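Local coordinates for protein argonaute (Marinitoga piezophila, PDB 5I4A), which uses short guide RNAs with a 5' hydroxyl to bind complementary target nucleic acid and cleave it as a divalent-metal-dependent endonuclease, at residues 145-157 with 225-237. Residues are numbered along the deposited sequence; the frame is centred on the assembly and turned at random.
Sequences YLSILPKFTFLSK and VHEIYKNKVFEGF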
ATOM      1  N   TYR A 145       7.201 -22.251  -4.227  1.00 29.15           N
ATOM      2  CA  TYR A 145       8.174 -21.757  -3.267  1.00 35.71           C
ATOM      3  C   TYR A 145       7.455 -21.189  -2.053  1.00 38.41           C
ATOM      4  O   TYR A 145       6.242 -20.963  -2.056  1.00 42.04           O
ATOM      5  CB  TYR A 145       9.088 -20.694  -3.890  1.00 35.09           C
ATOM      6  CG  TYR A 145       9.969 -21.226  -4.995  1.00 33.75           C
ATOM      7  CD1 TYR A 145       9.510 -21.296  -6.304  1.00 34.17           C
ATOM      8  CD2 TYR A 145      11.261 -21.662  -4.729  1.00 42.47           C
ATOM      9  CE1 TYR A 145      10.314 -21.785  -7.317  1.00 42.21           C
ATOM     10  CE2 TYR A 145      12.073 -22.151  -5.736  1.00 38.79           C
ATOM     11  CZ  TYR A 145      11.594 -22.211  -7.028  1.00 48.20           C
ATOM     12  OH  TYR A 145      12.398 -22.696  -8.034  1.00 51.46           O
ATOM     13  N   LEU A 146       8.239 -20.947  -1.007  1.00 43.00           N
ATOM     14  CA  LEU A 146       7.740 -20.475   0.278  1.00 40.39           C
ATOM     15  C   LEU A 146       8.643 -19.345   0.743  1.00 41.79           C
ATOM     16  O   LEU A 146       9.815 -19.580   1.057  1.00 54.93           O
ATOM     17  CB  LEU A 146       7.726 -21.612   1.297  1.00 48.33           C
ATOM     18  CG  LEU A 146       6.816 -21.438   2.505  1.00 56.10           C
ATOM     19  CD1 LEU A 146       5.372 -21.545   2.055  1.00 65.66           C
ATOM     20  CD2 LEU A 146       7.136 -22.460   3.589  1.00 48.33           C
ATOM     21  N   SER A 147       8.115 -18.124   0.785  1.00 31.91           N
ATOM     22  CA  SER A 147       8.869 -17.001   1.317  1.00 31.15           C
ATOM     23  C   SER A 147       8.694 -16.959   2.829  1.00 31.06           C
ATOM     24  O   SER A 147       7.579 -17.108   3.338  1.00 31.81           O
ATOM     25  CB  SER A 147       8.440 -15.676   0.683  1.00 36.98           C
ATOM     26  OG  SER A 147       7.040 -15.469   0.775  1.00 30.69           O
ATOM     27  N   ILE A 148       9.805 -16.787   3.538  1.00 29.73           N
ATOM     28  CA  ILE A 148       9.831 -16.770   4.995  1.00 34.49           C
ATOM     29  C   ILE A 148      10.451 -15.441   5.398  1.00 36.47           C
ATOM     30  O   ILE A 148      11.671 -15.259   5.296  1.00 38.16           O
ATOM     31  CB  ILE A 148      10.621 -17.947   5.577  1.00 36.11           C
ATOM     32  CG1 ILE A 148      10.047 -19.281   5.091  1.00 34.71           C
ATOM     33  CG2 ILE A 148      10.606 -17.896   7.094  1.00 35.36           C
ATOM     34  CD1 ILE A 148      10.802 -20.496   5.619  1.00 31.46           C
ATOM     35  N   LEU A 149       9.618 -14.506   5.852  1.00 38.12           N
ATOM     36  CA  LEU A 149      10.090 -13.181   6.213  1.00 39.51           C
ATOM     37  C   LEU A 149      10.188 -13.070   7.725  1.00 43.62           C
ATOM     38  O   LEU A 149       9.148 -12.980   8.398  1.00 40.27           O
ATOM     39  CB  LEU A 149       9.154 -12.108   5.667  1.00 39.33           C
ATOM     40  CG  LEU A 149       9.579 -10.677   6.003  1.00 36.05           C
ATOM     41  CD1 LEU A 149      10.799 -10.290   5.185  1.00 32.23           C
ATOM     42  CD2 LEU A 149       8.436  -9.700   5.779  1.00 44.04           C
ATOM     43  N   PRO A 150      11.385 -13.083   8.304  1.00 42.45           N
ATOM     44  CA  PRO A 150      11.505 -12.801   9.735  1.00 42.60           C
ATOM     45  C   PRO A 150      11.088 -11.369  10.035  1.00 44.06           C
ATOM     46  O   PRO A 150      11.401 -10.438   9.289  1.00 42.43           O
ATOM     47  CB  PRO A 150      12.992 -13.034  10.021  1.00 43.27           C
ATOM     48  CG  PRO A 150      13.665 -12.901   8.695  1.00 47.52           C
ATOM     49  CD  PRO A 150      12.681 -13.416   7.694  1.00 41.77           C
ATOM     50  N   LYS A 151      10.355 -11.204  11.130  1.00 50.41           N
ATOM     51  CA  LYS A 151       9.938  -9.887  11.598  1.00 47.53           C
ATOM     52  C   LYS A 151       9.702  -9.983  13.101  1.00 45.00           C
ATOM     53  O   LYS A 151      10.103 -10.958  13.748  1.00 49.60           O
ATOM     54  CB  LYS A 151       8.697  -9.394  10.842  1.00 41.09           C
ATOM     55  CG  LYS A 151       7.406 -10.107  11.216  1.00 40.92           C
ATOM     56  CD  LYS A 151       6.181  -9.311  10.790  1.00 46.46           C
ATOM     57  CE  LYS A 151       5.893  -9.470   9.308  1.00 45.48           C
ATOM     58  NZ  LYS A 151       4.521  -8.997   8.972  1.00 39.98           N
ATOM     59  N   PHE A 152       9.043  -8.973  13.663  1.00 35.50           N
ATOM     60  CA  PHE A 152       8.809  -8.930  15.096  1.00 31.97           C
ATOM     61  C   PHE A 152       7.396  -8.455  15.389  1.00 36.30           C
ATOM     62  O   PHE A 152       6.836  -7.622  14.671  1.00 46.57           O
ATOM     63  CB  PHE A 152       9.824  -8.029  15.802  1.00 39.47           C
ATOM     64  CG  PHE A 152      11.102  -8.726  16.141  1.00 41.76           C
ATOM     65  CD1 PHE A 152      11.224  -9.426  17.328  1.00 46.16           C
ATOM     66  CD2 PHE A 152      12.175  -8.706  15.266  1.00 41.41           C
ATOM     67  CE1 PHE A 152      12.397 -10.083  17.645  1.00 45.55           C
ATOM     68  CE2 PHE A 152      13.350  -9.365  15.576  1.00 44.07           C
ATOM     69  CZ  PHE A 152      13.461 -10.052  16.770  1.00 36.60           C
ATOM     70  N   THR A 153       6.829  -9.006  16.458  1.00 42.25           N
ATOM     71  CA  THR A 153       5.539  -8.595  16.985  1.00 42.44           C
ATOM     72  C   THR A 153       5.727  -8.220  18.444  1.00 51.60           C
ATOM     73  O   THR A 153       6.280  -9.005  19.223  1.00 53.54           O
ATOM     74  CB  THR A 153       4.496  -9.707  16.855  1.00 41.27           C
ATOM     75  OG1 THR A 153       4.574 -10.289  15.549  1.00 36.20           O
ATOM     76  CG2 THR A 153       3.097  -9.151  17.067  1.00 40.98           C
ATOM     77  N   PHE A 154       5.286  -7.023  18.808  1.00 45.38           N
ATOM     78  CA  PHE A 154       5.421  -6.516  20.165  1.00 47.48           C
ATOM     79  C   PHE A 154       4.054  -6.556  20.832  1.00 38.70           C
ATOM     80  O   PHE A 154       3.127  -5.858  20.405  1.00 44.82           O
ATOM     81  CB  PHE A 154       6.009  -5.106  20.155  1.00 45.67           C
ATOM     82  CG  PHE A 154       7.321  -5.018  19.428  1.00 40.70           C
ATOM     83  CD1 PHE A 154       8.506  -5.341  20.070  1.00 34.25           C
ATOM     84  CD2 PHE A 154       7.369  -4.644  18.096  1.00 39.24           C
ATOM     85  CE1 PHE A 154       9.713  -5.276  19.400  1.00 35.10           C
ATOM     86  CE2 PHE A 154       8.573  -4.578  17.422  1.00 39.27           C
ATOM     87  CZ  PHE A 154       9.746  -4.895  18.074  1.00 37.46           C
ATOM     88  N   LEU A 155       3.930  -7.389  21.862  1.00 38.18           N
ATOM     89  CA  LEU A 155       2.666  -7.629  22.535  1.00 44.12           C
ATOM     90  C   LEU A 155       2.830  -7.412  24.031  1.00 45.78           C
ATOM     91  O   LEU A 155       3.929  -7.545  24.578  1.00 40.74           O
ATOM     92  CB  LEU A 155       2.154  -9.055  22.282  1.00 43.25           C
ATOM     93  CG  LEU A 155       1.943  -9.500  20.834  1.00 39.96           C
ATOM     94  CD1 LEU A 155       1.720 -11.002  20.779  1.00 35.80           C
ATOM     95  CD2 LEU A 155       0.771  -8.764  20.207  1.00 34.27           C
ATOM     96  N   SER A 156       1.723  -7.079  24.689  1.00 41.76           N
ATOM     97  CA  SER A 156       1.732  -6.969  26.138  1.00 41.99           C
ATOM     98  C   SER A 156       2.007  -8.331  26.760  1.00 46.25           C
ATOM     99  O   SER A 156       1.496  -9.357  26.303  1.00 47.34           O
ATOM    100  CB  SER A 156       0.398  -6.417  26.644  1.00 42.11           C
ATOM    101  OG  SER A 156      -0.658  -7.326  26.390  1.00 42.73           O
ATOM    102  N   LYS A 157       2.834  -8.334  27.807  1.00 61.36           N
ATOM    103  CA  LYS A 157       3.173  -9.581  28.484  1.00 56.70           C
ATOM    104  C   LYS A 157       1.961 -10.191  29.177  1.00 56.12           C
ATOM    105  O   LYS A 157       1.869 -11.419  29.296  1.00 56.19           O
ATOM    106  CB  LYS A 157       4.299  -9.328  29.486  1.00 58.45           C
ATOM    107  CG  LYS A 157       4.766 -10.550  30.255  1.00 59.50           C
ATOM    108  CD  LYS A 157       5.890 -10.176  31.205  1.00 59.62           C
ATOM    109  CE  LYS A 157       6.350 -11.368  32.024  1.00 60.21           C
ATOM    110  NZ  LYS A 157       7.485 -10.999  32.914  1.00 64.65           N
ATOM    111  N   VAL A 225      12.930  -0.825  19.874  1.00 77.45           N
ATOM    112  CA  VAL A 225      12.232  -1.398  18.726  1.00 73.00           C
ATOM    113  C   VAL A 225      13.056  -1.214  17.458  1.00 80.08           C
ATOM    114  O   VAL A 225      13.146  -2.121  16.620  1.00 81.42           O
ATOM    115  CB  VAL A 225      10.829  -0.776  18.589  1.00 60.56           C
ATOM    116  CG1 VAL A 225      10.163  -1.223  17.295  1.00 60.39           C
ATOM    117  CG2 VAL A 225       9.969  -1.151  19.783  1.00 60.36           C
ATOM    118  N   HIS A 226      13.680  -0.043  17.302  1.00 74.23           N
ATOM    119  CA  HIS A 226      14.519   0.197  16.132  1.00 71.87           C
ATOM    120  C   HIS A 226      15.790  -0.645  16.176  1.00 75.02           C
ATOM    121  O   HIS A 226      16.194  -1.219  15.158  1.00 75.66           O
ATOM    122  CB  HIS A 226      14.860   1.683  16.025  1.00 63.68           C
ATOM    123  CG  HIS A 226      13.701   2.542  15.626  1.00 60.47           C
ATOM    124  ND1 HIS A 226      12.719   2.113  14.760  1.00 60.45           N
ATOM    125  CD2 HIS A 226      13.366   3.807  15.976  1.00 60.43           C
ATOM    126  CE1 HIS A 226      11.829   3.074  14.592  1.00 60.40           C
ATOM    127  NE2 HIS A 226      12.199   4.114  15.319  1.00 60.39           N
ATOM    128  N   GLU A 227      16.436  -0.727  17.343  1.00 73.91           N
ATOM    129  CA  GLU A 227      17.650  -1.529  17.472  1.00 76.34           C
ATOM    130  C   GLU A 227      17.391  -2.980  17.088  1.00 77.92           C
ATOM    131  O   GLU A 227      18.146  -3.576  16.309  1.00 74.26           O
ATOM    132  CB  GLU A 227      18.186  -1.445  18.901  1.00 68.26           C
ATOM    133  CG  GLU A 227      18.996  -0.194  19.189  1.00 60.70           C
ATOM    134  CD  GLU A 227      19.052   0.136  20.666  1.00 60.68           C
ATOM    135  OE1 GLU A 227      18.479  -0.630  21.473  1.00 60.67           O
ATOM    136  OE2 GLU A 227      19.662   1.167  21.021  1.00 61.27           O
ATOM    137  N   ILE A 228      16.319  -3.563  17.627  1.00 78.12           N
ATOM    138  CA  ILE A 228      15.982  -4.954  17.335  1.00 73.20           C
ATOM    139  C   ILE A 228      15.813  -5.164  15.837  1.00 70.88           C
ATOM    140  O   ILE A 228      16.288  -6.157  15.273  1.00 76.82           O
ATOM    141  CB  ILE A 228      14.717  -5.363  18.111  1.00 63.76           C
ATOM    142  CG1 ILE A 228      15.028  -5.446  19.604  1.00 60.65           C
ATOM    143  CG2 ILE A 228      14.162  -6.678  17.597  1.00 60.66           C
ATOM    144  CD1 ILE A 228      13.808  -5.397  20.466  1.00 60.59           C
ATOM    145  N   TYR A 229      15.148  -4.226  15.163  1.00 60.67           N
ATOM    146  CA  TYR A 229      14.923  -4.376  13.731  1.00 60.68           C
ATOM    147  C   TYR A 229      16.206  -4.242  12.918  1.00 61.12           C
ATOM    148  O   TYR A 229      16.269  -4.769  11.801  1.00 61.75           O
ATOM    149  CB  TYR A 229      13.897  -3.350  13.248  1.00 60.62           C
ATOM    150  CG  TYR A 229      12.501  -3.904  13.084  1.00 60.58           C
ATOM    151  CD1 TYR A 229      12.208  -4.805  12.068  1.00 60.60           C
ATOM    152  CD2 TYR A 229      11.471  -3.519  13.936  1.00 60.52           C
ATOM    153  CE1 TYR A 229      10.931  -5.314  11.907  1.00 60.56           C
ATOM    154  CE2 TYR A 229      10.188  -4.022  13.781  1.00 60.49           C
ATOM    155  CZ  TYR A 229       9.926  -4.920  12.764  1.00 62.87           C
ATOM    156  OH  TYR A 229       8.657  -5.427  12.603  1.00 60.47           O
ATOM    157  N   LYS A 230      17.232  -3.574  13.453  1.00 60.91           N
ATOM    158  CA  LYS A 230      18.395  -3.224  12.641  1.00 60.80           C
ATOM    159  C   LYS A 230      19.357  -4.402  12.474  1.00 60.87           C
ATOM    160  O   LYS A 230      19.675  -4.800  11.346  1.00 66.73           O
ATOM    161  CB  LYS A 230      19.117  -2.014  13.245  1.00 60.80           C
ATOM    162  CG  LYS A 230      20.223  -1.474  12.350  1.00 60.84           C
ATOM    163  CD  LYS A 230      21.120  -0.501  13.093  1.00 61.54           C
ATOM    164  CE  LYS A 230      22.129   0.152  12.156  1.00 60.89           C
ATOM    165  NZ  LYS A 230      22.951  -0.840  11.407  1.00 60.95           N
ATOM    166  N   ASN A 231      19.834  -4.975  13.583  1.00 60.89           N
ATOM    167  CA  ASN A 231      20.815  -6.051  13.506  1.00 66.43           C
ATOM    168  C   ASN A 231      20.357  -7.260  14.315  1.00 70.85           C
ATOM    169  O   ASN A 231      21.184  -7.988  14.876  1.00 74.27           O
ATOM    170  CB  ASN A 231      22.190  -5.579  13.978  1.00 70.11           C
ATOM    171  CG  ASN A 231      22.635  -4.306  13.272  1.00 77.55           C
ATOM    172  OD1 ASN A 231      22.605  -3.211  13.847  1.00 84.69           O
ATOM    173  ND2 ASN A 231      23.047  -4.442  12.020  1.00 72.30           N
ATOM    174  N   LYS A 232      19.039  -7.485  14.406  1.00 58.85           N
ATOM    175  CA  LYS A 232      18.499  -8.694  15.020  1.00 60.40           C
ATOM    176  C   LYS A 232      17.425  -9.337  14.147  1.00 63.91           C
ATOM    177  O   LYS A 232      16.801 -10.316  14.578  1.00 58.20           O
ATOM    178  CB  LYS A 232      17.940  -8.405  16.419  1.00 53.39           C
ATOM    179  CG  LYS A 232      17.988  -9.577  17.392  1.00 53.48           C
ATOM    180  CD  LYS A 232      17.556  -9.116  18.768  1.00 54.47           C
ATOM    181  CE  LYS A 232      17.920 -10.137  19.820  1.00 55.25           C
ATOM    182  NZ  LYS A 232      17.829  -9.571  21.191  1.00 56.59           N
ATOM    183  N   VAL A 233      17.184  -8.809  12.943  1.00 62.97           N
ATOM    184  CA  VAL A 233      16.346  -9.494  11.961  1.00 59.10           C
ATOM    185  C   VAL A 233      17.190 -10.429  11.093  1.00 66.53           C
ATOM    186  O   VAL A 233      16.709 -11.487  10.673  1.00 65.39           O
ATOM    187  CB  VAL A 233      15.592  -8.468  11.094  1.00 59.82           C
ATOM    188  CG1 VAL A 233      14.872  -9.145   9.927  1.00 62.30           C
ATOM    189  CG2 VAL A 233      14.602  -7.679  11.942  1.00 46.92           C
ATOM    190  N   PHE A 234      18.453 -10.064  10.828  1.00 63.35           N
ATOM    191  CA  PHE A 234      19.353 -10.963  10.110  1.00 53.79           C
ATOM    192  C   PHE A 234      19.521 -12.276  10.857  1.00 57.37           C
ATOM    193  O   PHE A 234      19.619 -13.341  10.238  1.00 59.89           O
ATOM    194  CB  PHE A 234      20.708 -10.296   9.892  1.00 55.23           C
ATOM    195  CG  PHE A 234      21.777 -11.240   9.408  1.00 60.69           C
ATOM    196  CD1 PHE A 234      21.828 -11.631   8.080  1.00 63.16           C
ATOM    197  CD2 PHE A 234      22.729 -11.741  10.284  1.00 61.10           C
ATOM    198  CE1 PHE A 234      22.805 -12.502   7.633  1.00 59.95           C
ATOM    199  CE2 PHE A 234      23.710 -12.613   9.842  1.00 58.27           C
ATOM    200  CZ  PHE A 234      23.746 -12.993   8.516  1.00 57.56           C
ATOM    201  N   GLU A 235      19.563 -12.223  12.192  1.00 57.29           N
ATOM    202  CA  GLU A 235      19.555 -13.458  12.967  1.00 55.51           C
ATOM    203  C   GLU A 235      18.259 -14.229  12.754  1.00 58.01           C
ATOM    204  O   GLU A 235      18.242 -15.460  12.874  1.00 51.41           O
ATOM    205  CB  GLU A 235      19.757 -13.155  14.451  1.00 55.18           C
ATOM    206  CG  GLU A 235      20.129 -14.378  15.276  1.00 60.83           C
ATOM    207  CD  GLU A 235      20.087 -14.118  16.767  1.00 70.57           C
ATOM    208  OE1 GLU A 235      19.369 -13.187  17.190  1.00 73.98           O
ATOM    209  OE2 GLU A 235      20.774 -14.848  17.515  1.00 72.98           O
ATOM    210  N   GLY A 236      17.170 -13.525  12.430  1.00 58.66           N
ATOM    211  CA  GLY A 236      15.930 -14.210  12.100  1.00 58.35           C
ATOM    212  C   GLY A 236      16.018 -14.971  10.792  1.00 53.57           C
ATOM    213  O   GLY A 236      15.537 -16.103  10.691  1.00 54.94           O
ATOM    214  N   PHE A 237      16.627 -14.359   9.770  1.00 51.52           N
ATOM    215  CA  PHE A 237      16.899 -15.085   8.532  1.00 47.51           C
ATOM    216  C   PHE A 237      17.782 -16.298   8.797  1.00 52.49           C
ATOM    217  O   PHE A 237      17.584 -17.363   8.198  1.00 47.84           O
ATOM    218  CB  PHE A 237      17.566 -14.167   7.504  1.00 47.57           C
ATOM    219  CG  PHE A 237      16.609 -13.271   6.759  1.00 52.82           C
ATOM    220  CD1 PHE A 237      15.763 -13.789   5.790  1.00 46.41           C
ATOM    221  CD2 PHE A 237      16.582 -11.906   7.005  1.00 46.95           C
ATOM    222  CE1 PHE A 237      14.893 -12.966   5.095  1.00 45.85           C
ATOM    223  CE2 PHE A 237      15.713 -11.079   6.314  1.00 46.39           C
ATOM    224  CZ  PHE A 237      14.867 -11.609   5.359  1.00 47.72           C
TER
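Pro150 sets its CG over the centre of one face of the Phe237 ring in a CH-pi contact, its own ring standing steeply on that face. Its CG sits 3.4 Å from the ring centroid of Phe237, only 7° off the ring normal. The neighbouring CD covers the CE1 corner, and the two side chains cross at about a right angle. Next to it, Pro150 CB rests on the backbone of Gly236, 3.7 Å from Gly236 C. With no side chain, Gly236 lets the backbones come close; its CA is 5.2 Å from Pro150 CA. An alanine in place of Phe237 would probably leave Pro150 CG and CD without the aromatic face they press on and open a gap there.

Phe152 makes the second CH-pi contact. Ile228 CG2 stands over the centre of its ring, 3.5 Å from the centroid. This methyl is anti to the backbone N of Ile228 and reaches the ring face end-on. Lys232 O meets the edge of the same ring in its plane, 3.7 Å from Phe152 CE2, and Val233 CG2 also lies near that edge. At Phe154, Val225 CG2 sits over one face toward the rim, while Tyr229 CE2 approaches the edge at 4.0 Å from Phe154 CE2. The Tyr229 hydroxyl lies beside the backbone of Phe152, whose N is buried without a polar partner.

The interface is therefore apolar packing between linkers L1 and L2. Phe119 of strand 111-120 also packs on Phe152 and Ile228, and Phe211 of strand 207-211 on Phe154. Residues 145-156 of strand 143-156 run nearly antiparallel to residues 225-231 of helix 222-231, at 167°, while helix 234-238 carries Gly236 and Phe237 to Pro150; Tyr133 of strand 127-140 hydrogen-bonds to Gly236 O.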